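Local coordinates for protein phosphoglycolate phosphatase (Lactobacillus plantarum, PDB 2HDO) that probably hydrolyses 2-phosphoglycolate to glycolate and phosphate, as a phosphatase of the haloacid dehalogenase (HAD) superfamily, at residues A31-P36 and L57-S62; T24-V29 and A69-V74. All blocks are in the same frame, centred on the assembly; numbering follows the deposited sequence.

Contact 1: A31-P36 and L57-S62; sequences ATYGKP and LGIAAS
Two chain turns that follow helices face each other, their CA atoms closest at Y33 and I59 (7.6 Å) and at K35 and L57 (8.6 Å). Each bends at a glycine with positive phi, a conformation that comes easily to a residue without a side chain. G34 is the C-prime residue of a Schellman motif ending helix 19-31, its N bonded to A31 O at 3.1 Å, and G58 ends helix 50-56 in the same way. K35 spans the gap. Its CG lies anti to the carbonyl carbon, the chain runs straight through chi2 and chi3, and a bend at chi4 (-71°) turns the amino end along the L57 and G58 carbonyls. CD and CE lie against L57 O, CE at 3.3 Å, and NZ sits 3.4 Å from that L57 oxygen; carbonyls at the C-terminal end of helix 50-56 would probably favour its charge. I59, the buried residue here, sends CD1 into the angle between the K35 and Y33 stems: 4.0 Å from K35 CD and 4.2 Å from Y33 CB, with Y33 crossing it at about a right angle. The Y33 ring also meets F67, and its hydroxyl hydrogen-bonds Q70. Lysine and tyrosine suit this surface because each pairs an apolar stem with a polar tip. I59 thus packs between loops that follow two Schellman-ended helices, in a helical insertion consistent with the C1-type cap of phosphoglycolate phosphatase-like HAD enzymes.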
loop_
_atom_site.group_PDB
_atom_site.type_symbol
_atom_site.label_atom_id
_atom_site.label_comp_id
_atom_site.label_asym_id
_atom_site.label_seq_id
_atom_site.Cartn_x
_atom_site.Cartn_y
_atom_site.Cartn_z
ATOM N N ALA A 31 -22.776 6.984 1.836
ATOM C CA ALA A 31 -24.213 7.114 2.036
ATOM C C ALA A 31 -24.548 8.154 3.125
ATOM O O ALA A 31 -25.537 8.861 3.009
ATOM C CB ALA A 31 -24.798 5.755 2.381
ATOM N N THR A 32 -23.696 8.294 4.145
ATOM C CA THR A 32 -23.946 9.271 5.236
ATOM C C THR A 32 -23.633 10.739 4.829
ATOM O O THR A 32 -23.870 11.675 5.606
ATOM C CB THR A 32 -23.141 8.943 6.504
ATOM O OG1 THR A 32 -21.758 9.204 6.306
ATOM C CG2 THR A 32 -23.315 7.467 6.914
ATOM N N TYR A 33 -23.082 10.908 3.632
ATOM C CA TYR A 33 -22.807 12.207 2.997
ATOM C C TYR A 33 -23.707 12.370 1.779
ATOM O O TYR A 33 -23.489 13.255 0.967
ATOM C CB TYR A 33 -21.322 12.291 2.598
ATOM C CG TYR A 33 -20.442 12.320 3.806
ATOM C CD1 TYR A 33 -19.996 11.152 4.392
ATOM C CD2 TYR A 33 -20.103 13.514 4.414
ATOM C CE1 TYR A 33 -19.232 11.190 5.550
ATOM C CE2 TYR A 33 -19.320 13.550 5.549
ATOM C CZ TYR A 33 -18.891 12.386 6.121
ATOM O OH TYR A 33 -18.135 12.455 7.265
ATOM N N GLY A 34 -24.704 11.504 1.637
ATOM C CA GLY A 34 -25.687 11.613 0.586
ATOM C C GLY A 34 -25.157 11.346 -0.796
ATOM O O GLY A 34 -25.654 11.904 -1.763
ATOM N N LYS A 35 -24.153 10.473 -0.893
ATOM C CA LYS A 35 -23.486 10.217 -2.165
ATOM C C LYS A 35 -23.471 8.726 -2.474
ATOM O O LYS A 35 -23.293 7.923 -1.582
ATOM C CB LYS A 35 -22.069 10.747 -2.124
ATOM C CG LYS A 35 -21.986 12.264 -2.079
ATOM C CD LYS A 35 -20.528 12.758 -2.037
ATOM C CE LYS A 35 -20.408 14.276 -2.020
ATOM N NZ LYS A 35 -20.773 14.874 -3.313
ATOM N N PRO A 36 -23.649 8.363 -3.756
ATOM C CA PRO A 36 -23.466 6.984 -4.181
ATOM C C PRO A 36 -21.977 6.729 -4.396
ATOM O O PRO A 36 -21.178 7.622 -4.199
ATOM C CB PRO A 36 -24.216 6.924 -5.506
ATOM C CG PRO A 36 -24.087 8.283 -6.064
ATOM C CD PRO A 36 -24.015 9.234 -4.889
ATOM N N LEU A 57 -14.144 12.991 -4.621
ATOM C CA LEU A 57 -15.539 12.628 -4.379
ATOM C C LEU A 57 -16.430 13.798 -3.936
ATOM O O LEU A 57 -17.640 13.620 -3.749
ATOM C CB LEU A 57 -15.592 11.551 -3.296
ATOM C CG LEU A 57 -15.069 10.193 -3.760
ATOM C CD1 LEU A 57 -14.716 9.232 -2.610
ATOM C CD2 LEU A 57 -16.103 9.559 -4.726
ATOM N N GLY A 58 -15.846 14.969 -3.738
ATOM C CA GLY A 58 -16.613 16.172 -3.428
ATOM C C GLY A 58 -17.071 16.272 -1.986
ATOM O O GLY A 58 -18.001 17.002 -1.683
ATOM N N ILE A 59 -16.391 15.572 -1.095
ATOM C CA ILE A 59 -16.650 15.698 0.330
ATOM C C ILE A 59 -16.283 17.099 0.818
ATOM O O ILE A 59 -15.213 17.629 0.475
ATOM C CB ILE A 59 -15.844 14.658 1.165
ATOM C CG1 ILE A 59 -16.151 13.226 0.723
ATOM C CG2 ILE A 59 -16.131 14.812 2.659
ATOM C CD1 ILE A 59 -17.621 12.880 0.769
ATOM N N ALA A 60 -17.170 17.710 1.608
ATOM C CA ALA A 60 -16.867 19.003 2.219
ATOM C C ALA A 60 -15.517 18.932 2.942
ATOM O O ALA A 60 -15.275 18.006 3.718
ATOM C CB ALA A 60 -17.952 19.366 3.194
ATOM N N ALA A 61 -14.626 19.891 2.699
ATOM C CA ALA A 61 -13.262 19.800 3.213
ATOM C C ALA A 61 -13.210 19.760 4.768
ATOM O O ALA A 61 -12.311 19.161 5.362
ATOM C CB ALA A 61 -12.434 20.989 2.683
ATOM N N SER A 62 -14.176 20.408 5.404
ATOM C CA SER A 62 -14.306 20.415 6.861
ATOM C C SER A 62 -14.696 19.057 7.465
ATOM O O SER A 62 -14.601 18.868 8.677
ATOM C CB SER A 62 -15.354 21.463 7.259
ATOM O OG SER A 62 -16.634 21.149 6.695
#

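Contact 2: T24-V29 and A69-V74; sequences TVMREV and AQYEDV
A selenomethionine, M26, sets its selenium beside the ring of Y71 in a Met-aromatic contact, SE 4.7 Å from the ring centroid and 56° off the ring normal, an oblique approach. Bends at chi2 and chi3 fold the M26 chain back so that SE comes within 3.7 Å of Y71 CD1. On Y71, CG is anti to the backbone N (chi1 172°), which swings the ring from the flank of its helix into the interface. V25 reaches the same ring atoms, CD1 and CE1: its CG1, also anti to the backbone N, lies 3.5 Å from Y71 CD1, the two side chains crossing at about a right angle. The helices run roughly antiparallel, 133° between directions, and short valine side chains fill the space between segment axes 9.4 Å apart at closest approach. V25 and V74 slide past each other in opposite senses, CG1 to CG1 at 3.8 Å. One turn further along, V29 divides its methyls between two neighbours, CG1 against Q70 CB at 3.9 Å and CG2 at the Y71 backbone. At the exposed margin E28 stretches out and meets V74 tip to tip, OE1 3.4 Å from CG1; this is plain packing, and the carboxylate also lies near a phosphate ion probably from the crystallisation liquor. With no hydrogen bond joining the two segments, cohesion rests on dispersion and shape: a thioether-type side chain and valines V25 and V29 buried against partly exposed Y71 and V74, with the E28 carboxylate where solvent can probably reach it.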
loop_
_atom_site.group_PDB
_atom_site.type_symbol
_atom_site.label_atom_id
_atom_site.label_comp_id
_atom_site.label_asym_id
_atom_site.label_seq_id
_atom_site.Cartn_x
_atom_site.Cartn_y
_atom_site.Cartn_z
ATOM N N THR A 24 -17.029 -1.696 -0.675
ATOM C CA THR A 24 -18.165 -1.884 0.238
ATOM C C THR A 24 -18.132 -0.817 1.358
ATOM O O THR A 24 -19.109 -0.190 1.685
ATOM C CB THR A 24 -18.080 -3.304 0.858
ATOM O OG1 THR A 24 -18.225 -4.287 -0.182
ATOM C CG2 THR A 24 -19.139 -3.558 1.922
ATOM N N VAL A 25 -16.961 -0.588 1.908
ATOM C CA VAL A 25 -16.825 0.285 3.053
ATOM C C VAL A 25 -17.054 1.719 2.595
ATOM O O VAL A 25 -17.812 2.450 3.202
ATOM C CB VAL A 25 -15.443 0.150 3.695
ATOM C CG1 VAL A 25 -15.260 1.255 4.751
ATOM C CG2 VAL A 25 -15.239 -1.261 4.300
HETATM N N MSE A 26 -16.376 2.124 1.525
HETATM C CA MSE A 26 -16.578 3.504 1.016
HETATM C C MSE A 26 -18.033 3.815 0.676
HETATM O O MSE A 26 -18.547 4.931 0.926
HETATM C CB MSE A 26 -15.716 3.743 -0.212
HETATM C CG MSE A 26 -14.279 3.795 0.067
HETATM SE SE MSE A 26 -13.756 5.441 0.996
HETATM C CE MSE A 26 -13.959 6.772 -0.492
ATOM N N ARG A 27 -18.709 2.851 0.091
ATOM C CA ARG A 27 -20.116 3.057 -0.315
ATOM C C ARG A 27 -20.935 3.325 0.940
ATOM O O ARG A 27 -21.843 4.180 0.956
ATOM C CB ARG A 27 -20.641 1.853 -1.104
ATOM C CG ARG A 27 -22.055 2.061 -1.626
ATOM C CD ARG A 27 -22.486 0.937 -2.573
ATOM N NE ARG A 27 -21.721 0.989 -3.825
ATOM C CZ ARG A 27 -20.962 0.004 -4.317
ATOM N NH1 ARG A 27 -20.873 -1.176 -3.725
ATOM N NH2 ARG A 27 -20.303 0.196 -5.450
ATOM N N GLU A 28 -20.635 2.577 1.995
ATOM C CA GLU A 28 -21.356 2.694 3.249
ATOM C C GLU A 28 -21.108 4.071 3.903
ATOM O O GLU A 28 -22.040 4.740 4.299
ATOM C CB GLU A 28 -20.971 1.504 4.148
ATOM C CG GLU A 28 -21.717 1.429 5.449
ATOM C CD GLU A 28 -21.291 0.222 6.278
ATOM O OE1 GLU A 28 -20.760 -0.759 5.668
ATOM O OE2 GLU A 28 -21.425 0.266 7.530
ATOM N N VAL A 29 -19.850 4.494 3.982
ATOM C CA VAL A 29 -19.527 5.848 4.467
ATOM C C VAL A 29 -20.169 6.926 3.612
ATOM O O VAL A 29 -20.765 7.876 4.120
ATOM C CB VAL A 29 -17.991 6.073 4.625
ATOM C CG1 VAL A 29 -17.700 7.471 5.171
ATOM C CG2 VAL A 29 -17.428 5.002 5.527
ATOM N N ALA A 69 -12.528 8.732 10.025
ATOM C CA ALA A 69 -12.859 7.996 11.240
ATOM C C ALA A 69 -13.954 6.955 10.965
ATOM O O ALA A 69 -13.870 5.817 11.393
ATOM C CB ALA A 69 -13.299 8.971 12.318
ATOM N N GLN A 70 -14.985 7.366 10.250
ATOM C CA GLN A 70 -16.031 6.441 9.850
ATOM C C GLN A 70 -15.467 5.289 9.039
ATOM O O GLN A 70 -15.803 4.126 9.279
ATOM C CB GLN A 70 -17.094 7.147 9.047
ATOM C CG GLN A 70 -17.868 8.116 9.862
ATOM C CD GLN A 70 -18.775 8.934 9.018
ATOM O OE1 GLN A 70 -18.406 10.031 8.613
ATOM N NE2 GLN A 70 -19.908 8.365 8.633
ATOM N N TYR A 71 -14.590 5.618 8.099
ATOM C CA TYR A 71 -14.034 4.635 7.224
ATOM C C TYR A 71 -13.283 3.631 8.032
ATOM O O TYR A 71 -13.434 2.427 7.814
ATOM C CB TYR A 71 -13.094 5.246 6.180
ATOM C CG TYR A 71 -12.345 4.229 5.359
ATOM C CD1 TYR A 71 -12.885 3.712 4.190
ATOM C CD2 TYR A 71 -11.092 3.786 5.744
ATOM C CE1 TYR A 71 -12.206 2.743 3.435
ATOM C CE2 TYR A 71 -10.384 2.817 4.986
ATOM C CZ TYR A 71 -10.950 2.321 3.818
ATOM O OH TYR A 71 -10.263 1.392 3.040
ATOM N N GLU A 72 -12.448 4.107 8.961
ATOM C CA GLU A 72 -11.647 3.162 9.746
ATOM C C GLU A 72 -12.521 2.267 10.628
ATOM O O GLU A 72 -12.258 1.073 10.802
ATOM C CB GLU A 72 -10.611 3.910 10.574
ATOM C CG GLU A 72 -9.661 4.736 9.745
ATOM N N ASP A 73 -13.575 2.858 11.170
ATOM C CA ASP A 73 -14.506 2.119 12.024
ATOM C C ASP A 73 -15.220 0.991 11.300
ATOM O O ASP A 73 -15.297 -0.122 11.813
ATOM C CB ASP A 73 -15.517 3.086 12.624
ATOM C CG ASP A 73 -14.865 4.112 13.568
ATOM O OD1 ASP A 73 -13.670 3.936 13.927
ATOM O OD2 ASP A 73 -15.554 5.090 13.949
ATOM N N VAL A 74 -15.686 1.257 10.085
ATOM C CA VAL A 74 -16.385 0.264 9.273
ATOM C C VAL A 74 -15.432 -0.781 8.721
ATOM O O VAL A 74 -15.724 -1.981 8.721
ATOM C CB VAL A 74 -17.157 0.939 8.113
ATOM C CG1 VAL A 74 -17.788 -0.124 7.235
ATOM C CG2 VAL A 74 -18.219 1.856 8.662
#

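Overall arrangement
Both contacts tie together the same helical region, and contact 1 is nested in the chain loop that contact 2 closes. Contact 2 is the partly buried one, joining the bodies of helices 19-31 and 64-75; contact 1 is a surface contact farther from the centre of the chain, between the turn after helix 19-31 and the turn leading into helix 64-75. Their centres are 12 Å apart and they meet directly through Q70 and L57, so the two contacts are joined by both hydrogen bonds and packing. Side-chain packing dominates contact 2, whereas contact 1 adds backbone carbonyls and a lysine at the periphery.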